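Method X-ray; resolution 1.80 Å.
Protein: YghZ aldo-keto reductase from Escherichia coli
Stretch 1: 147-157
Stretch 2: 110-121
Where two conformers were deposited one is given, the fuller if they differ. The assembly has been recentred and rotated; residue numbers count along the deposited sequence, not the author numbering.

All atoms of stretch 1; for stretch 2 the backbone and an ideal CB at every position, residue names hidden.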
# COMPACT_ATOMS: atom_id res chain seq x y z
N GLU B 147 -12.01 -6.55 -16.09
CA GLU B 147 -10.86 -5.81 -15.60
C GLU B 147 -11.20 -5.16 -14.20
O GLU B 147 -10.34 -5.01 -13.31
CB GLU B 147 -10.58 -4.66 -16.54
CG GLU B 147 -9.94 -5.10 -17.87
CD GLU B 147 -10.94 -5.66 -18.93
OE1 GLU B 147 -12.21 -5.63 -18.80
OE2 GLU B 147 -10.40 -6.15 -19.94
N GLU B 148 -12.43 -4.71 -14.08
CA GLU B 148 -12.90 -4.10 -12.80
C GLU B 148 -12.94 -5.16 -11.69
O GLU B 148 -12.46 -4.94 -10.58
CB GLU B 148 -14.27 -3.45 -12.99
CG GLU B 148 -14.79 -2.82 -11.61
CD GLU B 148 -16.04 -1.94 -11.78
OE1 GLU B 148 -16.32 -1.49 -12.90
OE2 GLU B 148 -16.77 -1.76 -10.79
N THR B 149 -13.58 -6.30 -11.97
CA THR B 149 -13.62 -7.38 -11.00
C THR B 149 -12.19 -7.82 -10.63
O THR B 149 -11.88 -7.96 -9.43
CB THR B 149 -14.42 -8.54 -11.58
OG1 THR B 149 -15.75 -8.07 -11.91
CG2 THR B 149 -14.54 -9.69 -10.56
N ALA B 150 -11.30 -8.00 -11.63
CA ALA B 150 -9.91 -8.40 -11.33
C ALA B 150 -9.18 -7.41 -10.48
O ALA B 150 -8.37 -7.81 -9.64
CB ALA B 150 -9.09 -8.70 -12.63
N SER B 151 -9.35 -6.11 -10.77
CA SER B 151 -8.70 -5.03 -10.02
C SER B 151 -9.17 -5.06 -8.58
O SER B 151 -8.38 -4.84 -7.66
CB SER B 151 -9.05 -3.63 -10.57
OG SER B 151 -8.34 -2.64 -9.82
N ALA B 152 -10.46 -5.31 -8.42
CA ALA B 152 -11.01 -5.45 -7.03
C ALA B 152 -10.33 -6.60 -6.26
O ALA B 152 -9.91 -6.46 -5.10
CB ALA B 152 -12.53 -5.64 -7.06
N LEU B 153 -10.31 -7.78 -6.86
CA LEU B 153 -9.56 -8.89 -6.26
C LEU B 153 -8.11 -8.49 -5.99
O LEU B 153 -7.59 -8.81 -4.90
CB LEU B 153 -9.60 -10.14 -7.19
CG LEU B 153 -10.99 -10.65 -7.44
CD1 LEU B 153 -10.88 -11.86 -8.49
CD2 LEU B 153 -11.66 -11.13 -6.14
N ALA B 154 -7.44 -7.79 -6.92
CA ALA B 154 -6.05 -7.39 -6.70
C ALA B 154 -5.90 -6.46 -5.51
O ALA B 154 -4.95 -6.57 -4.75
CB ALA B 154 -5.43 -6.75 -7.93
N HIS B 155 -6.84 -5.52 -5.38
CA HIS B 155 -6.83 -4.63 -4.25
C HIS B 155 -7.00 -5.39 -2.92
O HIS B 155 -6.34 -5.07 -1.93
CB HIS B 155 -7.92 -3.57 -4.42
CG HIS B 155 -7.88 -2.51 -3.36
ND1 HIS B 155 -7.01 -1.44 -3.42
CD2 HIS B 155 -8.48 -2.44 -2.15
CE1 HIS B 155 -7.15 -0.71 -2.33
NE2 HIS B 155 -8.07 -1.27 -1.56
N ALA B 156 -7.84 -6.43 -2.91
CA ALA B 156 -8.02 -7.24 -1.68
C ALA B 156 -6.68 -7.83 -1.28
O ALA B 156 -6.30 -7.89 -0.10
CB ALA B 156 -9.08 -8.38 -1.95
N VAL B 157 -5.95 -8.32 -2.27
CA VAL B 157 -4.62 -8.91 -1.96
C VAL B 157 -3.59 -7.85 -1.56
O VAL B 157 -2.90 -7.97 -0.53
CB VAL B 157 -4.09 -9.75 -3.20
CG1 VAL B 157 -2.63 -10.34 -2.90
CG2 VAL B 157 -5.06 -10.89 -3.46
N UNK B 110 -23.55 -8.85 -7.96
CA UNK B 110 -22.77 -8.67 -9.22
C UNK B 110 -21.24 -8.64 -9.01
O UNK B 110 -20.74 -9.30 -8.11
CB UNK B 110 -23.20 -7.37 -9.90
N UNK B 111 -20.49 -7.92 -9.87
CA UNK B 111 -19.02 -8.01 -9.88
C UNK B 111 -18.30 -6.68 -9.71
O UNK B 111 -17.10 -6.56 -9.99
CB UNK B 111 -18.56 -8.65 -11.19
N UNK B 112 -19.03 -5.66 -9.29
CA UNK B 112 -18.46 -4.26 -9.32
C UNK B 112 -17.38 -4.12 -8.23
O UNK B 112 -17.40 -4.85 -7.22
CB UNK B 112 -19.56 -3.21 -9.10
N UNK B 113 -16.47 -3.16 -8.38
CA UNK B 113 -15.50 -2.90 -7.33
C UNK B 113 -16.23 -2.47 -6.00
O UNK B 113 -15.83 -2.88 -4.90
CB UNK B 113 -14.52 -1.82 -7.79
N UNK B 114 -17.27 -1.64 -6.14
CA UNK B 114 -18.12 -1.21 -5.01
C UNK B 114 -18.64 -2.42 -4.19
O UNK B 114 -18.40 -2.55 -2.97
CB UNK B 114 -19.30 -0.39 -5.53
N UNK B 115 -19.27 -3.36 -4.89
CA UNK B 115 -19.85 -4.48 -4.19
C UNK B 115 -18.82 -5.41 -3.61
O UNK B 115 -18.90 -5.78 -2.42
CB UNK B 115 -20.77 -5.26 -5.13
N UNK B 116 -17.80 -5.74 -4.40
CA UNK B 116 -16.81 -6.71 -3.95
C UNK B 116 -16.06 -6.15 -2.73
O UNK B 116 -15.84 -6.86 -1.75
CB UNK B 116 -15.84 -7.05 -5.08
N UNK B 117 -15.63 -4.90 -2.79
CA UNK B 117 -14.78 -4.42 -1.72
C UNK B 117 -15.63 -4.08 -0.48
O UNK B 117 -15.19 -4.35 0.65
CB UNK B 117 -13.98 -3.20 -2.18
N UNK B 118 -16.82 -3.53 -0.67
CA UNK B 118 -17.71 -3.28 0.50
C UNK B 118 -18.05 -4.63 1.12
O UNK B 118 -18.14 -4.74 2.37
CB UNK B 118 -18.98 -2.53 0.10
N UNK B 119 -18.33 -5.63 0.28
CA UNK B 119 -18.78 -6.92 0.80
C UNK B 119 -17.64 -7.59 1.61
O UNK B 119 -17.90 -8.19 2.70
CB UNK B 119 -19.23 -7.83 -0.35
N UNK B 120 -16.42 -7.53 1.07
CA UNK B 120 -15.26 -8.19 1.77
C UNK B 120 -15.10 -7.49 3.14
O UNK B 120 -14.84 -8.15 4.18
CB UNK B 120 -13.97 -8.09 0.95
N UNK B 121 -15.21 -6.16 3.17
CA UNK B 121 -15.15 -5.49 4.53
C UNK B 121 -16.26 -6.06 5.42
O UNK B 121 -16.05 -6.26 6.64
CB UNK B 121 -15.31 -3.97 4.41

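Position 110 has a phi of 95° and a psi of -151°, a region that by itself favours glycine, and stretch 1 offers nothing within reach of its ideal CB. The residue is Gly110.

At 111 phi is an ordinary -124°, but the ideal CB would lie 3.0 Å from Thr149 OG1, a clash for any side chain in this backbone. Glycine is the clear choice, and Gly111 lets Thr149 come close enough for its OG1 to donate a hydrogen bond to Gly111 O at 2.8 Å.

Position 112 immediately precedes the helix that starts at 113. CA-to-CB points away overall, although the ideal CB lies 3.6 Å from Glu148 OE2. Serine, threonine, aspartate or asparagine would suit such an N-cap. Ser112 fills it: its OG accepts from the backbone N of 115 at 3.0 Å.

The backbone N of 113 donates to Glu148 OE2 at 2.8 Å, nearly straight at 168°, a bond available to any residue but proline. CA-to-CB points sideways, past Ala152, whose small side chain leaves room for a long chain to run towards Ser151 OG and His155. Glutamine, methionine, lysine or arginine could follow that path. The residue is Arg113, with chi1 to chi3 all t. It sits as a knob among Glu148, Ser151, Ala152 and His155; NH2 lies over one face of the His155 ring, 3.6 Å from His155 ND1, and NH1 is 3.2 Å from Ser151 OG.

At 114 and 115 stretch 1 sets no demand: Lys114 leads its end away, and Tyr115 is out of reach.

Position 116 points toward stretch 1, its ideal CB 4.1 Å from Ala152 CB, with Thr149 and Leu153 nearby. Leucine, isoleucine or methionine would suit this apolar surface. Leu116 places CD2 3.8 Å from Thr149 CG2 and 3.9 Å from Ala152 CB.

Position 117 also points toward stretch 1, but no atom there lies within 5.5 Å of its ideal CB, so a medium or large apolar chain is wanted. Leu117 bridges the gap, with CD2 3.5 Å from Ala152 O and CD1 3.8 Å from His155 CD2.

At 120 CA-to-CB again points toward stretch 1, across a gap, where Ala156 offers a methyl group; leucine or methionine could reach it. Leu120 does, with CD2 3.5 Å from Ala156 CB.

Positions 118, 119 and 121 are out of reach of stretch 1, which therefore favours no particular side chain; they hold Ala118, Ser119 and Asp121.

Stretch 2 (110-121) GGSRKYLLASLD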
# COMPACT_ATOMS: atom_id res chain seq x y z
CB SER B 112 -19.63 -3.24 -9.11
OG SER B 112 -20.09 -3.20 -7.76
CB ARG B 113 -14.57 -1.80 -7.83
CG ARG B 113 -13.45 -1.47 -6.83
CD ARG B 113 -12.65 -0.30 -7.48
NE ARG B 113 -11.53 0.09 -6.62
CZ ARG B 113 -10.38 -0.55 -6.63
NH1 ARG B 113 -10.23 -1.56 -7.51
NH2 ARG B 113 -9.37 -0.15 -5.85
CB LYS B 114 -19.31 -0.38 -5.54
CG LYS B 114 -20.41 -0.11 -4.49
CD LYS B 114 -19.92 0.76 -3.30
CE LYS B 114 -21.19 1.06 -2.36
NZ LYS B 114 -20.88 2.11 -1.30
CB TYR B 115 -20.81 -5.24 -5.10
CG TYR B 115 -21.30 -6.57 -4.59
CD1 TYR B 115 -21.88 -6.71 -3.33
CD2 TYR B 115 -21.28 -7.69 -5.44
CE1 TYR B 115 -22.33 -7.98 -2.89
CE2 TYR B 115 -21.72 -8.94 -5.03
CZ TYR B 115 -22.25 -9.07 -3.75
OH TYR B 115 -22.69 -10.31 -3.30
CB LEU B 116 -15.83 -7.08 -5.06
CG LEU B 116 -16.14 -8.42 -5.73
CD1 LEU B 116 -17.54 -8.44 -6.23
CD2 LEU B 116 -15.10 -8.63 -6.93
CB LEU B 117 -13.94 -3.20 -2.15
CG LEU B 117 -12.89 -3.57 -3.23
CD1 LEU B 117 -12.02 -2.31 -3.61
CD2 LEU B 117 -11.98 -4.77 -2.79
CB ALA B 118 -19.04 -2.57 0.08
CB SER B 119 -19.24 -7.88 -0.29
OG SER B 119 -19.72 -9.05 0.34
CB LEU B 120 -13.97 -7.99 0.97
CG LEU B 120 -12.67 -8.50 1.61
CD1 LEU B 120 -12.81 -9.99 2.13
CD2 LEU B 120 -11.52 -8.36 0.59
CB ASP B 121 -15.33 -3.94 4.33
CG ASP B 121 -14.06 -3.29 3.76
OD1 ASP B 121 -12.97 -3.95 3.73
OD2 ASP B 121 -14.11 -2.09 3.36
O HOH W 1 -6.96 -1.96 -7.36
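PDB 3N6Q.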